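Ketol-acid reductoisomerase (NAD(+)) (uncultured archaeon GZfos26G2, PDB 4XDY) catalyses the magnesium-dependent methyl migration and NADH-linked reduction that turn (S)-2-acetolactate into (R)-2,3-dihydroxy-isovalerate in branched-chain amino acid biosynthesis. Local coordinates at residues M22-Q27 against D64-L69; Q27-A32 against W58-E63; L35-I40 against E140-Y145. One frame throughout, in Å; residues are numbered along the deposited sequence.

Contact 1 (M22-Q27 against D64-L69); sequences MGYGAQ and DGFEVL. With NAI (1,4-dihydronicotinamide adenine dinucleotide), chain E.
A buried aromatic and hydrogen-bonded contact joins Tyr24, in the dinucleotide-binding loop after strand 18-22, to Asp64 and Phe66, in the turn between helix 56-63 and strand 67-70. Tyr24 OH donates to Asp64 OD2 at 2.6 Å, in the plane of the phenol, and meets the lone pair anti to the other carboxylate oxygen; ring and carboxylate planes stand 49° apart. With CG anti to the backbone N (chi1 -163°), Tyr24 sends its ring away from the cofactor and into this turn. There its edge faces the Phe66 ring in an offset edge-to-face pair, centroids 5.6 Å apart. A phenol suits the place because one flat group supplies both a packing edge and a polar end. Gly65, of positive phi, closes helix 56-63 in a Schellman motif and turns the chain between the two partners of Tyr24. On the cofactor side, Ala26 N donates to NAI O2A at 3.2 Å and Gln27 N to NAI O2N at 3.0 Å; Gly25 CA comes within 3.3 Å of NAI O2A, an approach that suits glycine. Glycines that let the diphosphate come close, followed by helix-start amides that bind it, are the hallmark of the Rossmann dinucleotide-binding loop.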
# COMPACT_ATOMS: atom_id res chain seq x y z
N MET A 22 16.56 -22.12 -11.53
CA MET A 22 15.52 -23.09 -11.82
C MET A 22 14.13 -22.45 -11.64
O MET A 22 13.75 -22.13 -10.53
CB MET A 22 15.65 -24.30 -10.96
CG MET A 22 17.07 -24.88 -10.81
SD MET A 22 17.71 -25.26 -12.46
CE MET A 22 18.97 -26.45 -11.98
N GLY A 23 13.36 -22.39 -12.71
CA GLY A 23 12.07 -21.68 -12.71
C GLY A 23 12.13 -20.26 -13.08
O GLY A 23 12.68 -19.46 -12.34
N TYR A 24 11.53 -19.86 -14.20
CA TYR A 24 11.51 -18.51 -14.61
C TYR A 24 10.15 -17.88 -14.40
O TYR A 24 9.59 -17.40 -15.37
CB TYR A 24 11.92 -18.41 -16.12
CG TYR A 24 12.33 -17.09 -16.68
CD1 TYR A 24 13.60 -16.58 -16.46
CD2 TYR A 24 11.51 -16.39 -17.55
CE1 TYR A 24 14.01 -15.38 -16.99
CE2 TYR A 24 11.91 -15.17 -18.11
CZ TYR A 24 13.20 -14.68 -17.86
OH TYR A 24 13.65 -13.48 -18.35
N GLY A 25 9.68 -17.79 -13.15
CA GLY A 25 8.40 -17.20 -12.79
C GLY A 25 8.64 -15.89 -12.06
O GLY A 25 9.54 -15.13 -12.42
N ALA A 26 7.81 -15.56 -11.07
CA ALA A 26 7.87 -14.16 -10.53
C ALA A 26 9.30 -13.88 -10.03
O ALA A 26 9.88 -12.83 -10.34
CB ALA A 26 6.90 -14.05 -9.35
N GLN A 27 9.84 -14.80 -9.23
CA GLN A 27 11.18 -14.63 -8.68
C GLN A 27 12.31 -14.97 -9.69
O GLN A 27 13.28 -14.23 -9.76
CB GLN A 27 11.34 -15.41 -7.39
CG GLN A 27 10.65 -14.75 -6.17
CD GLN A 27 11.13 -13.35 -5.84
OE1 GLN A 27 10.35 -12.50 -5.36
NE2 GLN A 27 12.37 -13.11 -6.06
N ASP A 64 13.98 -13.48 -23.68
CA ASP A 64 14.65 -12.46 -22.88
C ASP A 64 16.18 -12.61 -22.98
O ASP A 64 16.94 -11.89 -22.31
CB ASP A 64 14.15 -12.59 -21.40
CG ASP A 64 12.72 -12.18 -21.22
OD1 ASP A 64 12.20 -11.48 -22.14
OD2 ASP A 64 12.08 -12.48 -20.17
N GLY A 65 16.62 -13.58 -23.79
CA GLY A 65 18.00 -13.70 -24.17
C GLY A 65 18.82 -14.61 -23.30
O GLY A 65 20.00 -14.51 -23.31
N PHE A 66 18.20 -15.51 -22.55
CA PHE A 66 18.95 -16.47 -21.74
C PHE A 66 19.26 -17.75 -22.46
O PHE A 66 18.49 -18.17 -23.29
CB PHE A 66 18.11 -16.80 -20.48
CG PHE A 66 18.06 -15.69 -19.53
CD1 PHE A 66 19.05 -15.57 -18.55
CD2 PHE A 66 17.09 -14.75 -19.62
CE1 PHE A 66 19.04 -14.48 -17.68
CE2 PHE A 66 17.09 -13.66 -18.76
CZ PHE A 66 18.04 -13.55 -17.78
N GLU A 67 20.33 -18.41 -22.05
CA GLU A 67 20.44 -19.82 -22.31
C GLU A 67 19.45 -20.62 -21.45
O GLU A 67 19.48 -20.51 -20.22
CB GLU A 67 21.86 -20.31 -22.09
CG GLU A 67 21.98 -21.81 -22.15
CD GLU A 67 23.41 -22.34 -22.08
OE1 GLU A 67 24.32 -21.65 -21.56
OE2 GLU A 67 23.61 -23.49 -22.55
N VAL A 68 18.64 -21.47 -22.08
CA VAL A 68 17.54 -22.15 -21.43
C VAL A 68 17.70 -23.63 -21.66
O VAL A 68 17.77 -24.11 -22.79
CB VAL A 68 16.17 -21.58 -21.93
CG1 VAL A 68 15.00 -22.22 -21.19
CG2 VAL A 68 16.15 -20.08 -21.84
N LEU A 69 17.84 -24.37 -20.57
CA LEU A 69 18.06 -25.77 -20.60
C LEU A 69 17.02 -26.46 -19.80
O LEU A 69 16.48 -25.84 -18.87
CB LEU A 69 19.43 -26.09 -19.98
CG LEU A 69 20.64 -25.35 -20.58
CD1 LEU A 69 21.92 -25.50 -19.76
CD2 LEU A 69 20.87 -25.87 -21.97
PA NAI E . 6.37 -19.60 -9.70
O1A NAI E . 5.05 -20.14 -9.14
O2A NAI E . 6.40 -18.31 -10.40
O5B NAI E . 7.03 -20.84 -10.50
C5B NAI E . 8.25 -20.65 -11.27
C4B NAI E . 8.12 -21.44 -12.61
O4B NAI E . 8.11 -22.81 -12.23
C3B NAI E . 6.83 -21.25 -13.45
O3B NAI E . 6.94 -20.01 -14.15
C2B NAI E . 6.82 -22.51 -14.30
O2B NAI E . 7.57 -22.25 -15.49
C1B NAI E . 7.56 -23.51 -13.38
N9A NAI E . 6.66 -24.53 -12.89
C8A NAI E . 5.39 -24.26 -12.35
N7A NAI E . 4.82 -25.40 -12.00
C5A NAI E . 5.67 -26.40 -12.34
C6A NAI E . 5.64 -27.84 -12.27
N6A NAI E . 4.59 -28.51 -11.78
N1A NAI E . 6.73 -28.56 -12.66
C2A NAI E . 7.81 -27.94 -13.19
N3A NAI E . 7.93 -26.63 -13.29
C4A NAI E . 6.89 -25.81 -12.90
O3 NAI E . 7.44 -19.53 -8.40
PN NAI E . 7.65 -18.17 -7.47
O1N NAI E . 6.31 -17.68 -6.96
O2N NAI E . 8.48 -17.26 -8.27
O5D NAI E . 8.33 -18.90 -6.24
C5D NAI E . 9.73 -19.30 -6.35
C4D NAI E . 10.40 -19.41 -4.93
O4D NAI E . 10.51 -18.03 -4.52
C3D NAI E . 9.57 -20.09 -3.86
O3D NAI E . 10.43 -20.77 -2.94
C2D NAI E . 8.83 -18.95 -3.12
O2D NAI E . 8.40 -19.22 -1.79
C1D NAI E . 9.89 -17.86 -3.19
N1N NAI E . 9.48 -16.46 -3.09
C2N NAI E . 8.56 -15.99 -3.97
C3N NAI E . 8.17 -14.70 -3.94
C7N NAI E . 7.28 -14.22 -4.96
O7N NAI E . 6.47 -14.91 -5.66
N7N NAI E . 7.51 -12.98 -5.30
C4N NAI E . 8.77 -13.82 -2.97
C5N NAI E . 9.89 -14.33 -2.22
C6N NAI E . 10.18 -15.65 -2.30

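Contact 2 (Q27-A32 against W58-E63); sequences QGDAQA and WEKAKE. With NAI (1,4-dihydronicotinamide adenine dinucleotide), chain E.
Helix 26-37, which follows the glycine-rich loop of the Rossmann domain, is tied here to helix 56-63 by a salt bridge at the protein surface, between Asp29 and Lys60. Lys60 NZ donates to Asp29 OD2 at 2.7 Å. It arrives on the syn side of that oxygen, 18° out of the carboxylate plane, while OD1 of Asp29 lies 3.7 Å from Lys60 NZ. The lysine reaches across as a nearly straight rod and bends only at its last torsion (chi4 -64°), which swings the ammonium onto the carboxylate; the two side chains meet at about a right angle. A long, flexible lysine suits this place, since the nearest CA atoms of segments 27-32 and 58-63, those of Asp29 and Ala61, are 7.6 Å apart. The ammonium has a second anionic partner in Asp64, so one positive charge stands between two carboxylates and probably eases their mutual repulsion. A glycerol, probably from the crystallisation liquor, bonds Asp29 OD1.

Gln27 begins the helical segment and faces the cofactor instead. Its CG packs 3.3 Å from NAI C3N of the nicotinamide ring, and OE1 accepts a weak bond from the carboxamide, NAI N7N. The amide thus serves two ways, because NE2 donates to Glu141 and, weakly, to Gln31 OE1 one turn on. Gly28 is probably the third glycine of a GxGxxG pattern, as in other Rossmann domains. Ala61 and Ala32, both small, rest on Ile44 of strand 41-50, consistent with close seating of the two helices on the sheet. Two neighbouring helices lying over parallel strands, the first starting at the cofactor diphosphate, are typical of the Rossmann fold.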
# COMPACT_ATOMS: atom_id res chain seq x y z
N GLN A 27 9.84 -14.80 -9.23
CA GLN A 27 11.18 -14.63 -8.68
C GLN A 27 12.31 -14.97 -9.69
O GLN A 27 13.28 -14.23 -9.76
CB GLN A 27 11.34 -15.41 -7.39
CG GLN A 27 10.65 -14.75 -6.17
CD GLN A 27 11.13 -13.35 -5.84
OE1 GLN A 27 10.35 -12.50 -5.36
NE2 GLN A 27 12.37 -13.11 -6.06
N GLY A 28 12.20 -16.06 -10.42
CA GLY A 28 13.26 -16.49 -11.33
C GLY A 28 13.48 -15.43 -12.41
O GLY A 28 14.63 -15.12 -12.76
N ASP A 29 12.38 -14.89 -12.95
CA ASP A 29 12.45 -13.84 -13.97
C ASP A 29 13.15 -12.58 -13.40
O ASP A 29 14.19 -12.09 -13.94
CB ASP A 29 11.05 -13.62 -14.60
CG ASP A 29 11.03 -12.65 -15.77
OD1 ASP A 29 11.94 -11.77 -15.94
OD2 ASP A 29 10.04 -12.66 -16.52
N ALA A 30 12.68 -12.09 -12.24
CA ALA A 30 13.30 -10.93 -11.62
C ALA A 30 14.76 -11.18 -11.29
O ALA A 30 15.62 -10.34 -11.62
CB ALA A 30 12.56 -10.57 -10.35
N GLN A 31 15.02 -12.29 -10.62
CA GLN A 31 16.37 -12.54 -10.09
C GLN A 31 17.37 -12.78 -11.26
O GLN A 31 18.49 -12.24 -11.26
CB GLN A 31 16.44 -13.63 -9.08
CG GLN A 31 15.67 -13.23 -7.82
CD GLN A 31 15.88 -14.15 -6.61
OE1 GLN A 31 14.95 -14.44 -5.83
NE2 GLN A 31 17.02 -14.64 -6.49
N ALA A 32 16.98 -13.61 -12.18
CA ALA A 32 17.80 -13.85 -13.37
C ALA A 32 18.19 -12.58 -14.12
O ALA A 32 19.36 -12.41 -14.52
CB ALA A 32 17.14 -14.89 -14.27
N TRP A 58 9.38 -21.04 -20.25
CA TRP A 58 10.45 -21.50 -21.16
C TRP A 58 10.66 -20.51 -22.35
O TRP A 58 11.77 -20.03 -22.62
CB TRP A 58 10.14 -22.95 -21.59
CG TRP A 58 11.13 -23.50 -22.61
CD1 TRP A 58 11.16 -23.24 -23.94
CD2 TRP A 58 12.21 -24.44 -22.36
NE1 TRP A 58 12.20 -23.93 -24.54
CE2 TRP A 58 12.84 -24.69 -23.60
CE3 TRP A 58 12.68 -25.09 -21.22
CZ2 TRP A 58 13.95 -25.55 -23.72
CZ3 TRP A 58 13.77 -25.97 -21.34
CH2 TRP A 58 14.39 -26.18 -22.59
N GLU A 59 9.57 -20.17 -23.02
CA GLU A 59 9.63 -19.31 -24.19
C GLU A 59 10.08 -17.94 -23.78
O GLU A 59 10.89 -17.26 -24.46
CB GLU A 59 8.21 -19.21 -24.83
CG GLU A 59 7.58 -20.55 -25.23
CD GLU A 59 8.44 -21.35 -26.23
OE1 GLU A 59 9.33 -20.78 -26.92
OE2 GLU A 59 8.25 -22.58 -26.31
N LYS A 60 9.56 -17.47 -22.63
CA LYS A 60 9.86 -16.11 -22.28
C LYS A 60 11.35 -15.97 -21.99
O LYS A 60 11.97 -14.98 -22.37
CB LYS A 60 9.02 -15.60 -21.09
CG LYS A 60 9.27 -14.11 -20.81
CD LYS A 60 8.36 -13.61 -19.65
CE LYS A 60 8.42 -12.11 -19.42
NZ LYS A 60 9.78 -11.66 -19.00
N ALA A 61 11.91 -16.93 -21.25
CA ALA A 61 13.34 -16.89 -20.92
C ALA A 61 14.22 -16.93 -22.20
O ALA A 61 15.25 -16.25 -22.25
CB ALA A 61 13.69 -18.06 -20.02
N LYS A 62 13.80 -17.70 -23.23
CA LYS A 62 14.52 -17.69 -24.59
C LYS A 62 14.50 -16.31 -25.23
O LYS A 62 15.53 -15.72 -25.54
CB LYS A 62 13.91 -18.72 -25.51
CG LYS A 62 14.27 -20.15 -25.20
CD LYS A 62 14.22 -20.99 -26.47
CE LYS A 62 14.63 -22.43 -26.20
NZ LYS A 62 16.10 -22.61 -25.94
N GLU A 63 13.30 -15.74 -25.24
CA GLU A 63 13.02 -14.41 -25.71
C GLU A 63 13.74 -13.31 -24.99
O GLU A 63 14.08 -12.30 -25.60
CB GLU A 63 11.53 -14.28 -25.55
CG GLU A 63 10.88 -13.11 -26.22
CD GLU A 63 9.40 -13.31 -26.18
OE1 GLU A 63 8.92 -14.38 -26.66
OE2 GLU A 63 8.73 -12.43 -25.61
PA NAI E . 6.37 -19.60 -9.70
O1A NAI E . 5.05 -20.14 -9.14
O2A NAI E . 6.40 -18.31 -10.40
O5B NAI E . 7.03 -20.84 -10.50
C5B NAI E . 8.25 -20.65 -11.27
C4B NAI E . 8.12 -21.44 -12.61
O4B NAI E . 8.11 -22.81 -12.23
C3B NAI E . 6.83 -21.25 -13.45
O3B NAI E . 6.94 -20.01 -14.15
C2B NAI E . 6.82 -22.51 -14.30
O2B NAI E . 7.57 -22.25 -15.49
C1B NAI E . 7.56 -23.51 -13.38
N9A NAI E . 6.66 -24.53 -12.89
C8A NAI E . 5.39 -24.26 -12.35
N7A NAI E . 4.82 -25.40 -12.00
C5A NAI E . 5.67 -26.40 -12.34
C6A NAI E . 5.64 -27.84 -12.27
N6A NAI E . 4.59 -28.51 -11.78
N1A NAI E . 6.73 -28.56 -12.66
C2A NAI E . 7.81 -27.94 -13.19
N3A NAI E . 7.93 -26.63 -13.29
C4A NAI E . 6.89 -25.81 -12.90
O3 NAI E . 7.44 -19.53 -8.40
PN NAI E . 7.65 -18.17 -7.47
O1N NAI E . 6.31 -17.68 -6.96
O2N NAI E . 8.48 -17.26 -8.27
O5D NAI E . 8.33 -18.90 -6.24
C5D NAI E . 9.73 -19.30 -6.35
C4D NAI E . 10.40 -19.41 -4.93
O4D NAI E . 10.51 -18.03 -4.52
C3D NAI E . 9.57 -20.09 -3.86
O3D NAI E . 10.43 -20.77 -2.94
C2D NAI E . 8.83 -18.95 -3.12
O2D NAI E . 8.40 -19.22 -1.79
C1D NAI E . 9.89 -17.86 -3.19
N1N NAI E . 9.48 -16.46 -3.09
C2N NAI E . 8.56 -15.99 -3.97
C3N NAI E . 8.17 -14.70 -3.94
C7N NAI E . 7.28 -14.22 -4.96
O7N NAI E . 6.47 -14.91 -5.66
N7N NAI E . 7.51 -12.98 -5.30
C4N NAI E . 8.77 -13.82 -2.97
C5N NAI E . 9.89 -14.33 -2.22
C6N NAI E . 10.18 -15.65 -2.30

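Contact 3 (L35-I40 against E140-Y145); sequences LKDSGI and EERKAY
Arg142 and Tyr145, one helical turn apart on helix 138-146, reach the C-terminal end of helix 26-37 at Asp37 and Ser38, so that two helices of the Rossmann domain are joined by polar side-chain ends. Before them in sequence, Glu141 packs against Gln31 of helix 26-37.

Arg142 follows and makes the charged half of the contact. Its chain bends at chi2 (66°), bringing the guanidinium nearer to Asp37 than the direction of its first bond would suggest. The grip is end-on and converges on a single oxygen: NH1 and NH2 of Arg142 each lie 2.8 Å from Asp37 OD2, which sits in the guanidinium plane. Carboxylate and guanidinium planes are 45° apart, and both nitrogens come from the same face of the carboxylate; NH2 keeps to the syn side, whereas NH1 stands well above the plane. Arginine suits this site because its two terminal nitrogens can hold one acceptor together, while NE bonds a glycerol, probably from the crystallisation liquor.

Tyr145 comes next across the contact. Its CG lies anti to the backbone N (chi1 176°), carrying the phenol out to the helix end, where the hydroxyl passes 3.2 Å from Asp37 CB. The ring stacks with His177. Gly39, with positive phi, ends helix 26-37 in a Schellman motif, a place where glycine is at ease, and Ser38 just before it presents a small hydroxyl to the tyrosine. Ser38 OG is also hydrogen-bonded to the carbonyl of Ala175, at the end of helix 165-175. Tyr145 OH donates to Ser38 OG at 2.7 Å, with the serine oxygen in the plane of the tyrosine ring.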
# COMPACT_ATOMS: atom_id res chain seq x y z
N LEU A 35 20.60 -10.35 -11.97
CA LEU A 35 21.90 -10.98 -11.96
C LEU A 35 22.60 -10.76 -13.34
O LEU A 35 23.76 -10.33 -13.39
CB LEU A 35 21.82 -12.44 -11.68
CG LEU A 35 21.55 -12.83 -10.19
CD1 LEU A 35 21.14 -14.32 -10.12
CD2 LEU A 35 22.74 -12.59 -9.29
N LYS A 36 21.86 -11.02 -14.40
CA LYS A 36 22.43 -10.83 -15.76
C LYS A 36 22.83 -9.35 -16.02
O LYS A 36 23.93 -9.06 -16.48
CB LYS A 36 21.51 -11.39 -16.81
CG LYS A 36 22.12 -11.16 -18.22
CD LYS A 36 21.44 -11.92 -19.35
CE LYS A 36 20.09 -11.35 -19.79
NZ LYS A 36 20.03 -10.01 -20.46
N ASP A 37 22.00 -8.41 -15.60
CA ASP A 37 22.24 -7.00 -15.71
C ASP A 37 23.46 -6.54 -14.91
O ASP A 37 24.07 -5.58 -15.31
CB ASP A 37 21.03 -6.13 -15.26
CG ASP A 37 19.87 -6.11 -16.26
OD1 ASP A 37 19.95 -6.76 -17.31
OD2 ASP A 37 18.83 -5.46 -15.93
N SER A 38 23.81 -7.22 -13.81
CA SER A 38 24.96 -6.95 -12.99
C SER A 38 26.19 -7.70 -13.49
O SER A 38 27.21 -7.63 -12.85
CB SER A 38 24.64 -7.36 -11.53
OG SER A 38 23.76 -6.37 -11.03
N GLY A 39 26.10 -8.41 -14.61
CA GLY A 39 27.26 -9.02 -15.20
C GLY A 39 27.49 -10.40 -14.73
O GLY A 39 28.53 -10.94 -15.02
N ILE A 40 26.53 -11.05 -14.06
CA ILE A 40 26.75 -12.44 -13.61
C ILE A 40 26.30 -13.40 -14.68
O ILE A 40 25.34 -13.13 -15.37
CB ILE A 40 26.01 -12.73 -12.24
CG1 ILE A 40 26.33 -11.63 -11.19
CG2 ILE A 40 26.23 -14.18 -11.76
CD1 ILE A 40 27.79 -11.17 -11.07
N GLU A 140 8.03 -6.29 -8.32
CA GLU A 140 8.35 -5.00 -7.69
C GLU A 140 9.86 -4.97 -7.33
O GLU A 140 10.47 -3.93 -7.39
CB GLU A 140 7.46 -4.79 -6.46
CG GLU A 140 5.97 -4.90 -6.80
CD GLU A 140 5.61 -4.23 -8.11
OE1 GLU A 140 5.63 -2.99 -8.10
OE2 GLU A 140 5.27 -4.94 -9.13
N GLU A 141 10.42 -6.13 -7.10
CA GLU A 141 11.87 -6.37 -6.95
C GLU A 141 12.63 -5.97 -8.22
O GLU A 141 13.64 -5.21 -8.16
CB GLU A 141 12.11 -7.85 -6.64
CG GLU A 141 13.55 -8.29 -6.61
CD GLU A 141 13.69 -9.79 -6.45
OE1 GLU A 141 12.67 -10.46 -6.15
OE2 GLU A 141 14.81 -10.32 -6.64
N ARG A 142 12.12 -6.39 -9.37
CA ARG A 142 12.73 -6.02 -10.60
C ARG A 142 12.67 -4.52 -10.90
O ARG A 142 13.67 -3.91 -11.22
CB ARG A 142 12.11 -6.82 -11.75
CG ARG A 142 12.65 -6.38 -13.13
CD ARG A 142 14.14 -6.70 -13.22
NE ARG A 142 14.60 -6.57 -14.62
CZ ARG A 142 15.87 -6.34 -14.98
NH1 ARG A 142 16.80 -6.13 -14.08
NH2 ARG A 142 16.17 -6.23 -16.28
N LYS A 143 11.53 -3.91 -10.61
CA LYS A 143 11.34 -2.49 -10.72
C LYS A 143 12.25 -1.72 -9.85
O LYS A 143 12.85 -0.70 -10.30
CB LYS A 143 9.91 -2.10 -10.40
CG LYS A 143 8.92 -2.35 -11.52
CD LYS A 143 7.53 -1.82 -11.12
CE LYS A 143 7.51 -0.30 -11.14
NZ LYS A 143 7.97 0.38 -9.91
N ALA A 144 12.37 -2.15 -8.58
CA ALA A 144 13.30 -1.47 -7.68
C ALA A 144 14.73 -1.48 -8.25
O ALA A 144 15.45 -0.44 -8.17
CB ALA A 144 13.27 -2.11 -6.26
N TYR A 145 15.15 -2.61 -8.79
CA TYR A 145 16.50 -2.73 -9.32
C TYR A 145 16.67 -1.76 -10.52
O TYR A 145 17.64 -1.00 -10.57
CB TYR A 145 16.73 -4.16 -9.77
CG TYR A 145 18.06 -4.41 -10.43
CD1 TYR A 145 18.27 -4.04 -11.75
CD2 TYR A 145 19.09 -4.97 -9.75
CE1 TYR A 145 19.53 -4.23 -12.37
CE2 TYR A 145 20.33 -5.18 -10.34
CZ TYR A 145 20.52 -4.82 -11.69
OH TYR A 145 21.75 -5.06 -12.29

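All three contacts use the strand-turn-helix that opens the Rossmann domain, and helix 26-37 is their common element. Contacts 1 and 2 have centres about 3 Å apart, share Gln27 and both touch NAI; contact 2 is nested along the chain inside the loop closed by contact 1. The centre of contact 3, at the far end of the helix, is about 12 Å from that of contact 2 and about 13 Å from that of contact 1; its segments alternate with theirs. Lys36 lies against the Phe66 ring between contacts 1 and 3. The helix that meets the cofactor diphosphate is thereby tied to helix 56-63 and to helix 138-146.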